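Local atomic coordinates of putative branched chain amino acid ABC transporter, periplasmic amino acid-binding protein (Brucella ovis, PDB entry 4XFK), a protein that probably serves as the periplasmic binding component of an ABC transport system for branched-chain amino acids. Residues G153-R158 against I183-V188; D214-G219 against A239-S244. The protein carries 1 engineered substitution. One frame throughout, in Å; residues are numbered along the deposited sequence.

Interaction 1: G153-R158 against I183-V188; sequences GILGER and IGYEVV
Arg158 and Val188 meet at one end of the contact; Arg158 and Leu155 bury the most surface. The guanidinium of Arg158 lies with one face over the valine, whose CG2 sits 3.4 Å above the plane, over the centre of the group, while Val188 CG1 comes within 3.4 Å of Arg158 NH2. A bend at chi3 (68°) turns NE out of the line of an otherwise extended start to the chain; NE and NH2 then bond to the carbonyls of Asn212 and Ala211. The carboxylate of Glu186 stays apart, its OE1 4.6 Å from Arg158 NH1, where a weak electrostatic attraction may act. At the other end, Leu155 holds CG anti to the backbone N (chi1 -176°) and reaches with CD2 to Ile183 CG2 at 3.7 Å and to the edge of the Tyr185 ring. Between these ends the backbones meet in a single hydrogen bond, Glu186 N to Glu157 O, 2.7 Å and nearly straight at 166°, and a water sits between Leu155 O and Gly184 O. The bond opens the parallel pairing of strands 158-164 and 186-193, which helix 167-184 connects. Leu155 also packs on Met149 of helix 138-152 and on Thr215 and Phe217 of strand 215-218.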
loop_
_atom_site.group_PDB
_atom_site.type_symbol
_atom_site.label_atom_id
_atom_site.label_comp_id
_atom_site.label_asym_id
_atom_site.label_seq_id
_atom_site.Cartn_x
_atom_site.Cartn_y
_atom_site.Cartn_z
ATOM N N GLY A 153 -2.517 11.550 -22.472
ATOM C CA GLY A 153 -3.111 11.249 -23.763
ATOM C C GLY A 153 -2.988 9.788 -24.169
ATOM O O GLY A 153 -3.070 9.461 -25.356
ATOM N N ILE A 154 -2.814 8.907 -23.185
ATOM C CA ILE A 154 -2.634 7.480 -23.456
ATOM C C ILE A 154 -3.749 6.606 -22.889
ATOM O O ILE A 154 -3.592 5.388 -22.765
ATOM C CB ILE A 154 -1.266 6.966 -22.958
ATOM C CG1 ILE A 154 -1.143 7.118 -21.434
ATOM C CG2 ILE A 154 -0.140 7.692 -23.682
ATOM C CD1 ILE A 154 0.073 6.405 -20.848
ATOM N N LEU A 155 -4.872 7.228 -22.547
ATOM C CA LEU A 155 -6.060 6.500 -22.113
ATOM C C LEU A 155 -7.084 6.401 -23.253
ATOM O O LEU A 155 -7.723 7.391 -23.618
ATOM C CB LEU A 155 -6.696 7.207 -20.919
ATOM C CG LEU A 155 -7.904 6.528 -20.275
ATOM C CD1 LEU A 155 -7.493 5.252 -19.545
ATOM C CD2 LEU A 155 -8.619 7.485 -19.333
ATOM N N GLY A 156 -7.239 5.210 -23.817
ATOM C CA GLY A 156 -8.223 4.990 -24.864
ATOM C C GLY A 156 -9.641 4.938 -24.322
ATOM O O GLY A 156 -9.854 4.977 -23.109
ATOM N N GLU A 157 -10.618 4.837 -25.216
ATOM C CA GLU A 157 -12.018 4.908 -24.812
ATOM C C GLU A 157 -12.578 3.606 -24.266
ATOM O O GLU A 157 -13.650 3.605 -23.667
ATOM C CB GLU A 157 -12.905 5.350 -25.979
ATOM C CG GLU A 157 -12.536 6.688 -26.591
ATOM C CD GLU A 157 -11.562 6.552 -27.741
ATOM O OE1 GLU A 157 -10.877 5.509 -27.822
ATOM O OE2 GLU A 157 -11.490 7.484 -28.570
ATOM N N ARG A 158 -11.871 2.500 -24.486
ATOM C CA ARG A 158 -12.393 1.193 -24.109
ATOM C C ARG A 158 -11.510 0.523 -23.067
ATOM O O ARG A 158 -10.288 0.458 -23.222
ATOM C CB ARG A 158 -12.533 0.297 -25.338
ATOM C CG ARG A 158 -13.632 0.746 -26.298
ATOM C CD ARG A 158 -13.651 -0.077 -27.577
ATOM N NE ARG A 158 -14.052 -1.469 -27.377
ATOM C CZ ARG A 158 -15.313 -1.890 -27.347
ATOM N NH1 ARG A 158 -16.309 -1.024 -27.483
ATOM N NH2 ARG A 158 -15.579 -3.178 -27.171
ATOM N N ILE A 183 -13.904 10.355 -16.181
ATOM C CA ILE A 183 -12.569 10.275 -16.753
ATOM C C ILE A 183 -12.624 9.957 -18.248
ATOM O O ILE A 183 -11.879 10.535 -19.037
ATOM C CB ILE A 183 -11.671 9.318 -15.963
ATOM C CG1 ILE A 183 -11.635 9.765 -14.496
ATOM C CG2 ILE A 183 -10.271 9.308 -16.547
ATOM C CD1 ILE A 183 -10.641 9.017 -13.622
ATOM N N GLY A 184 -13.521 9.067 -18.649
ATOM C CA GLY A 184 -13.759 8.878 -20.068
ATOM C C GLY A 184 -13.320 7.575 -20.686
ATOM O O GLY A 184 -12.592 7.547 -21.684
ATOM N N TYR A 185 -13.784 6.482 -20.110
ATOM C CA TYR A 185 -13.630 5.189 -20.739
ATOM C C TYR A 185 -14.923 4.428 -20.523
ATOM O O TYR A 185 -15.690 4.736 -19.608
ATOM C CB TYR A 185 -12.427 4.430 -20.163
ATOM C CG TYR A 185 -12.397 4.398 -18.650
ATOM C CD1 TYR A 185 -13.094 3.424 -17.947
ATOM C CD2 TYR A 185 -11.680 5.345 -17.922
ATOM C CE1 TYR A 185 -13.088 3.391 -16.566
ATOM C CE2 TYR A 185 -11.663 5.320 -16.538
ATOM C CZ TYR A 185 -12.368 4.341 -15.868
ATOM O OH TYR A 185 -12.363 4.314 -14.495
ATOM N N GLU A 186 -15.183 3.461 -21.390
ATOM C CA GLU A 186 -16.282 2.545 -21.173
ATOM C C GLU A 186 -15.709 1.248 -20.637
ATOM O O GLU A 186 -14.763 0.702 -21.206
ATOM C CB GLU A 186 -17.028 2.285 -22.480
ATOM C CG GLU A 186 -18.198 1.324 -22.335
ATOM C CD GLU A 186 -18.837 0.954 -23.657
ATOM O OE1 GLU A 186 -18.724 1.732 -24.630
ATOM O OE2 GLU A 186 -19.456 -0.127 -23.713
ATOM N N VAL A 187 -16.270 0.763 -19.536
ATOM C CA VAL A 187 -15.890 -0.546 -19.032
ATOM C C VAL A 187 -16.667 -1.579 -19.847
ATOM O O VAL A 187 -17.816 -1.907 -19.537
ATOM C CB VAL A 187 -16.148 -0.686 -17.514
ATOM C CG1 VAL A 187 -15.669 -2.034 -17.015
ATOM C CG2 VAL A 187 -15.430 0.428 -16.758
ATOM N N VAL A 188 -16.034 -2.051 -20.917
ATOM C CA VAL A 188 -16.673 -2.937 -21.890
ATOM C C VAL A 188 -17.050 -4.268 -21.261
ATOM O O VAL A 188 -18.113 -4.830 -21.538
ATOM C CB VAL A 188 -15.733 -3.195 -23.088
ATOM C CG1 VAL A 188 -16.288 -4.285 -23.997
ATOM C CG2 VAL A 188 -15.506 -1.912 -23.865
HETATM O O HOH W 1 -10.366 7.853 -22.852
#

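Interaction 2: D214-G219 against A239-S244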
loop_
_atom_site.group_PDB
_atom_site.type_symbol
_atom_site.label_atom_id
_atom_site.label_comp_id
_atom_site.label_asym_id
_atom_site.label_seq_id
_atom_site.Cartn_x
_atom_site.Cartn_y
_atom_site.Cartn_z
ATOM N N ASP A 214 -8.342 -0.804 -24.878
ATOM C CA ASP A 214 -7.066 -0.110 -24.876
ATOM C C ASP A 214 -6.345 -0.275 -23.540
ATOM O O ASP A 214 -5.108 -0.296 -23.480
ATOM C CB ASP A 214 -7.312 1.366 -25.179
ATOM C CG ASP A 214 -8.205 1.556 -26.391
ATOM O OD1 ASP A 214 -7.774 1.143 -27.483
ATOM O OD2 ASP A 214 -9.334 2.087 -26.259
ATOM N N THR A 215 -7.124 -0.406 -22.474
ATOM C CA THR A 215 -6.588 -0.416 -21.118
ATOM C C THR A 215 -7.232 -1.541 -20.337
ATOM O O THR A 215 -8.436 -1.775 -20.450
ATOM C CB THR A 215 -6.912 0.904 -20.406
ATOM O OG1 THR A 215 -6.467 1.997 -21.215
ATOM C CG2 THR A 215 -6.238 0.974 -19.040
ATOM N N VAL A 216 -6.425 -2.241 -19.547
ATOM C CA VAL A 216 -6.923 -3.243 -18.611
ATOM C C VAL A 216 -6.618 -2.766 -17.193
ATOM O O VAL A 216 -5.461 -2.751 -16.778
ATOM C CB VAL A 216 -6.273 -4.618 -18.840
ATOM C CG1 VAL A 216 -6.838 -5.629 -17.841
ATOM C CG2 VAL A 216 -6.492 -5.074 -20.284
ATOM N N PHE A 217 -7.647 -2.355 -16.457
ATOM C CA PHE A 217 -7.455 -1.945 -15.073
ATOM C C PHE A 217 -7.419 -3.162 -14.168
ATOM O O PHE A 217 -8.311 -4.012 -14.232
ATOM C CB PHE A 217 -8.599 -1.042 -14.615
ATOM C CG PHE A 217 -8.605 0.325 -15.255
ATOM C CD1 PHE A 217 -7.690 1.295 -14.865
ATOM C CD2 PHE A 217 -9.540 0.646 -16.230
ATOM C CE1 PHE A 217 -7.699 2.553 -15.443
ATOM C CE2 PHE A 217 -9.550 1.899 -16.809
ATOM C CZ PHE A 217 -8.635 2.854 -16.417
ATOM N N THR A 218 -6.410 -3.238 -13.302
ATOM C CA THR A 218 -6.352 -4.344 -12.357
ATOM C C THR A 218 -5.600 -3.979 -11.091
ATOM O O THR A 218 -4.531 -3.361 -11.142
ATOM C CB THR A 218 -5.734 -5.629 -12.990
ATOM O OG1 THR A 218 -5.720 -6.670 -12.007
ATOM C CG2 THR A 218 -4.313 -5.399 -13.492
ATOM N N GLY A 219 -6.169 -4.390 -9.959
ATOM C CA GLY A 219 -5.501 -4.311 -8.667
ATOM C C GLY A 219 -4.800 -5.603 -8.275
ATOM O O GLY A 219 -4.429 -5.773 -7.122
ATOM N N ALA A 239 -3.362 -4.511 -25.492
ATOM C CA ALA A 239 -3.832 -3.587 -24.464
ATOM C C ALA A 239 -2.763 -3.393 -23.406
ATOM O O ALA A 239 -1.942 -4.282 -23.161
ATOM C CB ALA A 239 -5.108 -4.099 -23.817
ATOM N N LYS A 240 -2.771 -2.229 -22.774
ATOM C CA LYS A 240 -1.835 -1.983 -21.688
ATOM C C LYS A 240 -2.547 -2.037 -20.347
ATOM O O LYS A 240 -3.679 -1.567 -20.207
ATOM C CB LYS A 240 -1.120 -0.648 -21.889
ATOM C CG LYS A 240 -0.255 -0.618 -23.151
ATOM C CD LYS A 240 0.792 -1.741 -23.153
ATOM C CE LYS A 240 1.482 -1.885 -24.506
ATOM N NZ LYS A 240 2.428 -3.047 -24.494
ATOM N N PHE A 241 -1.896 -2.655 -19.369
ATOM C CA PHE A 241 -2.436 -2.716 -18.023
ATOM C C PHE A 241 -2.264 -1.384 -17.305
ATOM O O PHE A 241 -1.226 -0.734 -17.420
ATOM C CB PHE A 241 -1.748 -3.828 -17.221
ATOM C CG PHE A 241 -2.127 -5.221 -17.652
ATOM C CD1 PHE A 241 -3.252 -5.841 -17.138
ATOM C CD2 PHE A 241 -1.350 -5.913 -18.558
ATOM C CE1 PHE A 241 -3.595 -7.125 -17.532
ATOM C CE2 PHE A 241 -1.693 -7.202 -18.956
ATOM C CZ PHE A 241 -2.813 -7.804 -18.440
ATOM N N ALA A 242 -3.299 -0.982 -16.576
ATOM C CA ALA A 242 -3.237 0.180 -15.700
ATOM C C ALA A 242 -3.451 -0.340 -14.289
ATOM O O ALA A 242 -4.519 -0.867 -13.976
ATOM C CB ALA A 242 -4.300 1.197 -16.079
ATOM N N THR A 243 -2.420 -0.214 -13.455
ATOM C CA THR A 243 -2.347 -1.010 -12.243
ATOM C C THR A 243 -1.990 -0.207 -11.011
ATOM O O THR A 243 -1.544 0.945 -11.095
ATOM C CB THR A 243 -1.255 -2.099 -12.368
ATOM O OG1 THR A 243 0.043 -1.486 -12.293
ATOM C CG2 THR A 243 -1.399 -2.885 -13.671
ATOM N N SER A 244 -2.154 -0.863 -9.864
ATOM C CA SER A 244 -1.619 -0.386 -8.602
ATOM C C SER A 244 -0.303 -1.058 -8.240
ATOM O O SER A 244 0.492 -0.464 -7.517
ATOM C CB SER A 244 -2.633 -0.623 -7.480
ATOM O OG SER A 244 -3.187 -1.932 -7.548
HETATM O O HOH W 2 -2.137 -4.082 -9.806
#
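Ala242 and Val216 are gripped most closely in this parallel strand pair. Ala242 CB fits against Thr215 CG2 at 3.5 Å and Phe217 CD1 at 3.6 Å, and Thr215 CG2 in turn covers one face of the Phe217 ring, over its centre. On the opposite face of the sheet from Ala242, the side chains of Val216 and Phe241 run alongside each other, with Val216 CG1 3.6 Å from Phe241 CE1; having CG1 anti to the backbone N (chi1 -180°) brings it there and leaves CG2 for Ala239 CB. Four backbone hydrogen bonds join the strands, from Lys240 N to Asp214 O through to Thr218 N to Ala242 O; the shortest, Ala242 N to Val216 O, is 2.8 Å. The pairing slackens from Thr218 onward. Ser244 N stands 3.7 Å from Thr218 O, and a water joins the two by donating to the carbonyl and accepting from the amide. At the start, Asp214 is exposed; its CB points away from 239-244, and OD2 accepts from Arg158 N. Helix 223-235 covers Phe241 with Leu228, Met229 and Ala232, completing a beta-alpha-beta unit of the kind from which the lobes of periplasmic binding proteins are built.

Overall arrangement
Interactions 1 and 2 belong to one sheet, and their centres are 11 Å apart. Strand 158-164 lies between them, pairing with 186-193 on one edge and with 215-218 on the other, so the order runs 186-193, 158-164, 215-218, 240-243. Arg158 and Asp214 form the junction: Arg158 O is 2.8 Å from Asp214 N, a probable hydrogen bond. Nearby, Leu155 CD1 packs 3.8 Å from Thr215 OG1, and the rings of Tyr185 and Phe217 meet with their planes at about 45°. Interaction 1 is partly buried at the periphery, about 25 Å from the centre of the chain, whereas interaction 2 is mostly buried and reaches further in, the side chain of Ser244 lying about 9 Å from a bound sodium ion.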